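Local coordinates for protein beta sliding clamp (Borrelia burgdorferi, PDB 6DJ8) that forms a ring-shaped head-to-tail homodimer around DNA that probably tethers DNA polymerases and other proteins to it and so makes replication processive, at residues K161-R166 with S204-E209; N226-L231 with F247-D252. One frame throughout, in Å; residues are numbered along the deposited sequence.

Contact 1: K161-R166 with S204-E209; sequences KKVINR and SICKTE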
loop_
_atom_site.group_PDB
_atom_site.type_symbol
_atom_site.label_atom_id
_atom_site.label_comp_id
_atom_site.label_asym_id
_atom_site.label_seq_id
_atom_site.Cartn_x
_atom_site.Cartn_y
_atom_site.Cartn_z
ATOM N N LYS A 161 -20.302 14.527 -10.485
ATOM C CA LYS A 161 -19.010 14.022 -10.017
ATOM C C LYS A 161 -18.002 15.152 -9.866
ATOM O O LYS A 161 -17.260 15.211 -8.876
ATOM C CB LYS A 161 -18.442 12.993 -10.999
ATOM C CG LYS A 161 -19.022 11.613 -10.900
ATOM C CD LYS A 161 -18.238 10.633 -11.765
ATOM C CE LYS A 161 -16.760 10.690 -11.428
ATOM N NZ LYS A 161 -16.153 9.335 -11.446
ATOM N N LYS A 162 -17.949 16.056 -10.848
ATOM C CA LYS A 162 -17.013 17.177 -10.749
ATOM C C LYS A 162 -17.329 18.040 -9.534
ATOM O O LYS A 162 -16.431 18.414 -8.770
ATOM C CB LYS A 162 -17.054 18.008 -12.031
ATOM C CG LYS A 162 -15.996 19.106 -12.101
ATOM C CD LYS A 162 -15.823 19.584 -13.540
ATOM C CE LYS A 162 -15.087 20.914 -13.621
ATOM N NZ LYS A 162 -14.659 21.186 -15.028
ATOM N N VAL A 163 -18.610 18.332 -9.315
ATOM C CA VAL A 163 -18.995 19.138 -8.159
ATOM C C VAL A 163 -18.611 18.440 -6.860
ATOM O O VAL A 163 -18.085 19.066 -5.929
ATOM C CB VAL A 163 -20.499 19.462 -8.218
ATOM C CG1 VAL A 163 -20.953 20.083 -6.915
ATOM C CG2 VAL A 163 -20.765 20.434 -9.360
ATOM N N ILE A 164 -18.878 17.138 -6.768
ATOM C CA ILE A 164 -18.509 16.388 -5.569
ATOM C C ILE A 164 -17.007 16.474 -5.349
ATOM O O ILE A 164 -16.532 16.724 -4.232
ATOM C CB ILE A 164 -18.968 14.921 -5.704
ATOM C CG1 ILE A 164 -20.483 14.806 -5.533
ATOM C CG2 ILE A 164 -18.205 14.019 -4.718
ATOM C CD1 ILE A 164 -21.023 13.408 -5.856
ATOM N N ASN A 165 -16.238 16.264 -6.422
ATOM C CA ASN A 165 -14.782 16.329 -6.330
ATOM C C ASN A 165 -14.318 17.694 -5.829
ATOM O O ASN A 165 -13.328 17.785 -5.095
ATOM C CB ASN A 165 -14.160 15.993 -7.698
ATOM C CG ASN A 165 -12.655 15.723 -7.610
ATOM O OD1 ASN A 165 -12.207 14.969 -6.756
ATOM N ND2 ASN A 165 -11.877 16.338 -8.497
ATOM N N ARG A 166 -15.044 18.762 -6.158
ATOM C CA ARG A 166 -14.640 20.091 -5.714
ATOM C C ARG A 166 -15.181 20.453 -4.339
ATOM O O ARG A 166 -14.667 21.390 -3.718
ATOM C CB ARG A 166 -15.091 21.137 -6.743
ATOM C CG ARG A 166 -14.080 21.226 -7.876
ATOM C CD ARG A 166 -14.634 21.599 -9.239
ATOM N NE ARG A 166 -13.579 21.397 -10.226
ATOM C CZ ARG A 166 -13.058 22.340 -11.000
ATOM N NH1 ARG A 166 -13.523 23.580 -10.978
ATOM N NH2 ARG A 166 -12.082 22.022 -11.834
ATOM N N SER A 204 -14.985 25.378 0.027
ATOM C CA SER A 204 -15.321 25.284 -1.388
ATOM C C SER A 204 -16.737 25.816 -1.642
ATOM O O SER A 204 -17.652 25.600 -0.837
ATOM C CB SER A 204 -15.186 23.841 -1.871
ATOM O OG SER A 204 -13.802 23.468 -2.016
ATOM N N ILE A 205 -16.898 26.535 -2.749
ATOM C CA ILE A 205 -18.179 27.066 -3.210
ATOM C C ILE A 205 -18.336 26.715 -4.682
ATOM O O ILE A 205 -17.536 27.162 -5.514
ATOM C CB ILE A 205 -18.267 28.591 -3.024
ATOM C CG1 ILE A 205 -18.120 28.949 -1.549
ATOM C CG2 ILE A 205 -19.587 29.117 -3.575
ATOM C CD1 ILE A 205 -17.541 30.287 -1.317
ATOM N N CYS A 206 -19.377 25.953 -5.011
ATOM C CA CYS A 206 -19.658 25.531 -6.382
ATOM C C CYS A 206 -21.049 26.016 -6.753
ATOM O O CYS A 206 -22.041 25.545 -6.190
ATOM C CB CYS A 206 -19.617 24.015 -6.533
ATOM S SG CYS A 206 -18.005 23.321 -6.505
ATOM N N LYS A 207 -21.119 26.944 -7.694
ATOM C CA LYS A 207 -22.389 27.384 -8.247
ATOM C C LYS A 207 -22.694 26.519 -9.462
ATOM O O LYS A 207 -21.830 26.336 -10.326
ATOM C CB LYS A 207 -22.307 28.864 -8.633
ATOM N N THR A 208 -23.926 26.023 -9.554
ATOM C CA THR A 208 -24.325 25.247 -10.715
ATOM C C THR A 208 -25.063 26.151 -11.678
ATOM O O THR A 208 -25.239 27.346 -11.437
ATOM C CB THR A 208 -25.225 24.070 -10.344
ATOM O OG1 THR A 208 -26.502 24.572 -9.913
ATOM C CG2 THR A 208 -24.594 23.223 -9.259
ATOM N N GLU A 209 -25.491 25.575 -12.795
ATOM C CA GLU A 209 -26.378 26.264 -13.722
ATOM C C GLU A 209 -27.843 25.883 -13.526
ATOM O O GLU A 209 -28.697 26.348 -14.285
ATOM C CB GLU A 209 -25.940 26.016 -15.170
ATOM C CG GLU A 209 -24.565 26.609 -15.512
ATOM C CD GLU A 209 -24.461 28.113 -15.245
ATOM O OE1 GLU A 209 -25.499 28.814 -15.250
ATOM O OE2 GLU A 209 -23.328 28.595 -15.033
#
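Arg166 touches Cys206 at the root of its side chain, and one face of its guanidinium is covered by Lys162, whose CE sits over the centre, 3.5 Å above the plane. An edge nitrogen, NH2, forms a salt bridge with Glu377, while Lys162 NZ pairs with Glu359, so acidic partners probably ease the closeness of the two cationic chains. Of the Arg166 side chain, CB makes the contact with the strand, meeting Cys206 SG at 3.6 Å, and the bend at chi2 (149°) then carries the charged end away. One helical turn earlier, Val163 CG1 approaches Cys206 CB at 4.2 Å, so the thiol side chain fits between two helix residues. Helix 157-167 here packs on strand 202-211 within the central domain, in the helix-on-sheet layering of bacterial processivity rings. The segments run almost antiparallel, at 161°, with axes 9.0 Å apart. At the far end of the pairing the contact becomes polar. Ser204 OG donates to Arg166 O over 2.8 Å, with a C=O...OG angle of 171° that places the hydroxyl almost in line with the carbonyl bond. Ser204 OG is buried but well satisfied, being hydrogen-bonded as well to His385 ND1 and Ser170 OG. Phe383, on the adjoining strand 383-387, touches Arg166, Ser204 and Cys206.

Contact 2: N226-L231 with F247-D252; sequences NFLKHL and FYVEFD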
loop_
_atom_site.group_PDB
_atom_site.type_symbol
_atom_site.label_atom_id
_atom_site.label_comp_id
_atom_site.label_asym_id
_atom_site.label_seq_id
_atom_site.Cartn_x
_atom_site.Cartn_y
_atom_site.Cartn_z
ATOM N N ASN A 226 -18.718 11.178 -0.593
ATOM C CA ASN A 226 -17.542 10.329 -0.800
ATOM C C ASN A 226 -17.957 8.978 -1.363
ATOM O O ASN A 226 -17.373 8.497 -2.333
ATOM C CB ASN A 226 -16.775 10.176 0.510
ATOM C CG ASN A 226 -16.164 11.500 0.961
ATOM O OD1 ASN A 226 -15.758 12.300 0.123
ATOM N ND2 ASN A 226 -16.096 11.733 2.274
ATOM N N PHE A 227 -19.054 8.420 -0.846
ATOM C CA PHE A 227 -19.573 7.141 -1.341
ATOM C C PHE A 227 -19.975 7.237 -2.811
ATOM O O PHE A 227 -19.582 6.406 -3.648
ATOM C CB PHE A 227 -20.774 6.763 -0.469
ATOM C CG PHE A 227 -21.376 5.429 -0.760
ATOM C CD1 PHE A 227 -20.576 4.320 -1.001
ATOM C CD2 PHE A 227 -22.753 5.268 -0.701
ATOM C CE1 PHE A 227 -21.148 3.068 -1.223
ATOM C CE2 PHE A 227 -23.334 4.024 -0.922
ATOM C CZ PHE A 227 -22.524 2.926 -1.186
ATOM N N LEU A 228 -20.735 8.282 -3.136
ATOM C CA LEU A 228 -21.303 8.465 -4.463
ATOM C C LEU A 228 -20.231 8.581 -5.535
ATOM O O LEU A 228 -20.415 8.098 -6.659
ATOM C CB LEU A 228 -22.148 9.743 -4.473
ATOM C CG LEU A 228 -23.566 9.619 -3.940
ATOM C CD1 LEU A 228 -24.133 11.000 -3.770
ATOM C CD2 LEU A 228 -24.347 8.841 -4.957
ATOM N N LYS A 229 -19.139 9.284 -5.236
ATOM C CA LYS A 229 -18.160 9.505 -6.290
ATOM C C LYS A 229 -17.514 8.195 -6.724
ATOM O O LYS A 229 -17.074 8.088 -7.870
ATOM C CB LYS A 229 -17.118 10.549 -5.870
ATOM C CG LYS A 229 -16.325 10.284 -4.604
ATOM C CD LYS A 229 -15.377 11.454 -4.368
ATOM C CE LYS A 229 -14.991 11.630 -2.908
ATOM N NZ LYS A 229 -14.370 12.975 -2.676
ATOM N N HIS A 230 -17.511 7.180 -5.861
ATOM C CA HIS A 230 -17.102 5.833 -6.247
ATOM C C HIS A 230 -18.181 5.104 -7.053
ATOM O O HIS A 230 -17.856 4.175 -7.804
ATOM C CB HIS A 230 -16.743 5.034 -4.987
ATOM C CG HIS A 230 -16.366 3.605 -5.247
ATOM N ND1 HIS A 230 -15.470 3.233 -6.228
ATOM C CD2 HIS A 230 -16.770 2.456 -4.654
ATOM C CE1 HIS A 230 -15.336 1.919 -6.226
ATOM N NE2 HIS A 230 -16.114 1.423 -5.281
ATOM N N LEU A 231 -19.457 5.493 -6.921
ATOM C CA LEU A 231 -20.534 4.759 -7.585
ATOM C C LEU A 231 -20.861 5.282 -8.976
ATOM O O LEU A 231 -21.238 4.499 -9.855
ATOM C CB LEU A 231 -21.820 4.823 -6.752
ATOM C CG LEU A 231 -21.774 4.264 -5.339
ATOM C CD1 LEU A 231 -23.088 4.482 -4.672
ATOM C CD2 LEU A 231 -21.491 2.783 -5.401
ATOM N N PHE A 247 -32.309 13.023 2.228
ATOM C CA PHE A 247 -31.674 13.284 0.951
ATOM C C PHE A 247 -31.672 11.979 0.166
ATOM O O PHE A 247 -31.428 10.910 0.734
ATOM C CB PHE A 247 -30.247 13.795 1.195
ATOM C CG PHE A 247 -29.397 13.890 -0.032
ATOM C CD1 PHE A 247 -29.521 14.976 -0.893
ATOM C CD2 PHE A 247 -28.439 12.927 -0.300
ATOM C CE1 PHE A 247 -28.729 15.094 -2.009
ATOM C CE2 PHE A 247 -27.629 13.038 -1.414
ATOM C CZ PHE A 247 -27.773 14.126 -2.280
ATOM N N TYR A 248 -31.964 12.057 -1.127
ATOM C CA TYR A 248 -32.190 10.858 -1.921
ATOM C C TYR A 248 -31.531 11.036 -3.276
ATOM O O TYR A 248 -31.591 12.116 -3.861
ATOM C CB TYR A 248 -33.698 10.576 -2.085
ATOM C CG TYR A 248 -34.058 9.451 -3.046
ATOM C CD1 TYR A 248 -34.025 8.116 -2.638
ATOM C CD2 TYR A 248 -34.471 9.726 -4.351
ATOM C CE1 TYR A 248 -34.370 7.090 -3.507
ATOM C CE2 TYR A 248 -34.820 8.703 -5.226
ATOM C CZ TYR A 248 -34.769 7.390 -4.796
ATOM O OH TYR A 248 -35.110 6.370 -5.653
ATOM N N VAL A 249 -30.887 9.980 -3.762
ATOM C CA VAL A 249 -30.174 10.013 -5.035
ATOM C C VAL A 249 -30.466 8.722 -5.775
ATOM O O VAL A 249 -30.481 7.640 -5.175
ATOM C CB VAL A 249 -28.658 10.180 -4.846
ATOM C CG1 VAL A 249 -27.942 10.051 -6.170
ATOM C CG2 VAL A 249 -28.372 11.507 -4.253
ATOM N N GLU A 250 -30.681 8.832 -7.081
ATOM C CA GLU A 250 -31.047 7.669 -7.871
ATOM C C GLU A 250 -30.422 7.827 -9.246
ATOM O O GLU A 250 -30.490 8.912 -9.833
ATOM C CB GLU A 250 -32.580 7.557 -7.952
ATOM C CG GLU A 250 -33.089 6.583 -8.970
ATOM C CD GLU A 250 -34.587 6.728 -9.197
ATOM O OE1 GLU A 250 -35.018 6.683 -10.367
ATOM O OE2 GLU A 250 -35.326 6.906 -8.205
ATOM N N PHE A 251 -29.790 6.764 -9.735
ATOM C CA PHE A 251 -29.078 6.757 -11.005
ATOM C C PHE A 251 -28.678 5.328 -11.313
ATOM O O PHE A 251 -28.342 4.568 -10.402
ATOM C CB PHE A 251 -27.822 7.639 -10.970
ATOM C CG PHE A 251 -26.791 7.206 -9.959
ATOM C CD1 PHE A 251 -26.878 7.612 -8.642
ATOM C CD2 PHE A 251 -25.717 6.411 -10.339
ATOM C CE1 PHE A 251 -25.933 7.220 -7.709
ATOM C CE2 PHE A 251 -24.755 6.020 -9.411
ATOM C CZ PHE A 251 -24.863 6.434 -8.094
ATOM N N ASP A 252 -28.677 4.996 -12.606
ATOM C CA ASP A 252 -28.388 3.651 -13.094
ATOM C C ASP A 252 -29.153 2.613 -12.285
ATOM O O ASP A 252 -30.374 2.719 -12.151
ATOM C CB ASP A 252 -26.890 3.400 -13.075
ATOM C CG ASP A 252 -26.149 4.291 -14.072
ATOM O OD1 ASP A 252 -26.646 4.467 -15.204
ATOM O OD2 ASP A 252 -25.083 4.826 -13.724
#
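Phe251 reaches from strand 246-251 to both Leu228 and Leu231 of the facing helix. From CB, its CG is set between the backbone N and the carbonyl carbon (chi1 61°), which swings the ring toward the helix. Along one side of the ring, CD1 rests 3.6 Å from CG1 of Val249, two residues back on the same strand, and CE1 meets Leu228 CD2 at 3.6 Å, the methyl approaching at a slant. At the tip, CZ packs against Leu231 CB, 3.7 Å away and near the ring plane, so this leucine meets an edge. On the other side, CE2 lies close to the Leu231 carbonyl. Next to it, Phe251 CD2 has Asp252 OD2 in the ring plane at 3.8 Å; that carboxylate oxygen is also hydrogen-bonded to Gln157 NE2. In the central domain, helix 223-231 lies over the sheet of which 246-251 is a member, the two segments running nearly parallel (5°) with their axes 11.5 Å apart. No hydrogen bond crosses this spacing, which is bridged mainly by apolar side chains. Leu228 CD2 is shared, since it also touches Val249 CG1 at 4.0 Å, and Ile256 of the neighbouring strand adds to the apolar layer around both leucines. Leu231 turns its CD1 onto one face of the Phe227 ring, toward the rim. On the strand face turned from the helix, Tyr248 OH donates to Glu250 OE2 over 2.6 Å, reaching it on the anti side of the carboxylate and 16° out of its plane.

Overall arrangement
Contact 1 is complete by residue 209, ahead of contact 2, which starts at residue 226; both lie in the central domain with centres about 15 Å apart. Their strands belong to different antiparallel sheets, while their helices, 157-167 and 223-231, pack side by side: Ile164 of the first touches Leu228 and Lys229 of the second. The sheet of 202-211 runs on through strand 383-387 into the C-terminal domain, and that of 246-251 through 254-259 to strand 64-70 of the N-terminal domain. The helix pair is thus held between two sheets that each cross a domain boundary, consistent with the continuous outer layer of sheets and helix-lined channel of this ring family.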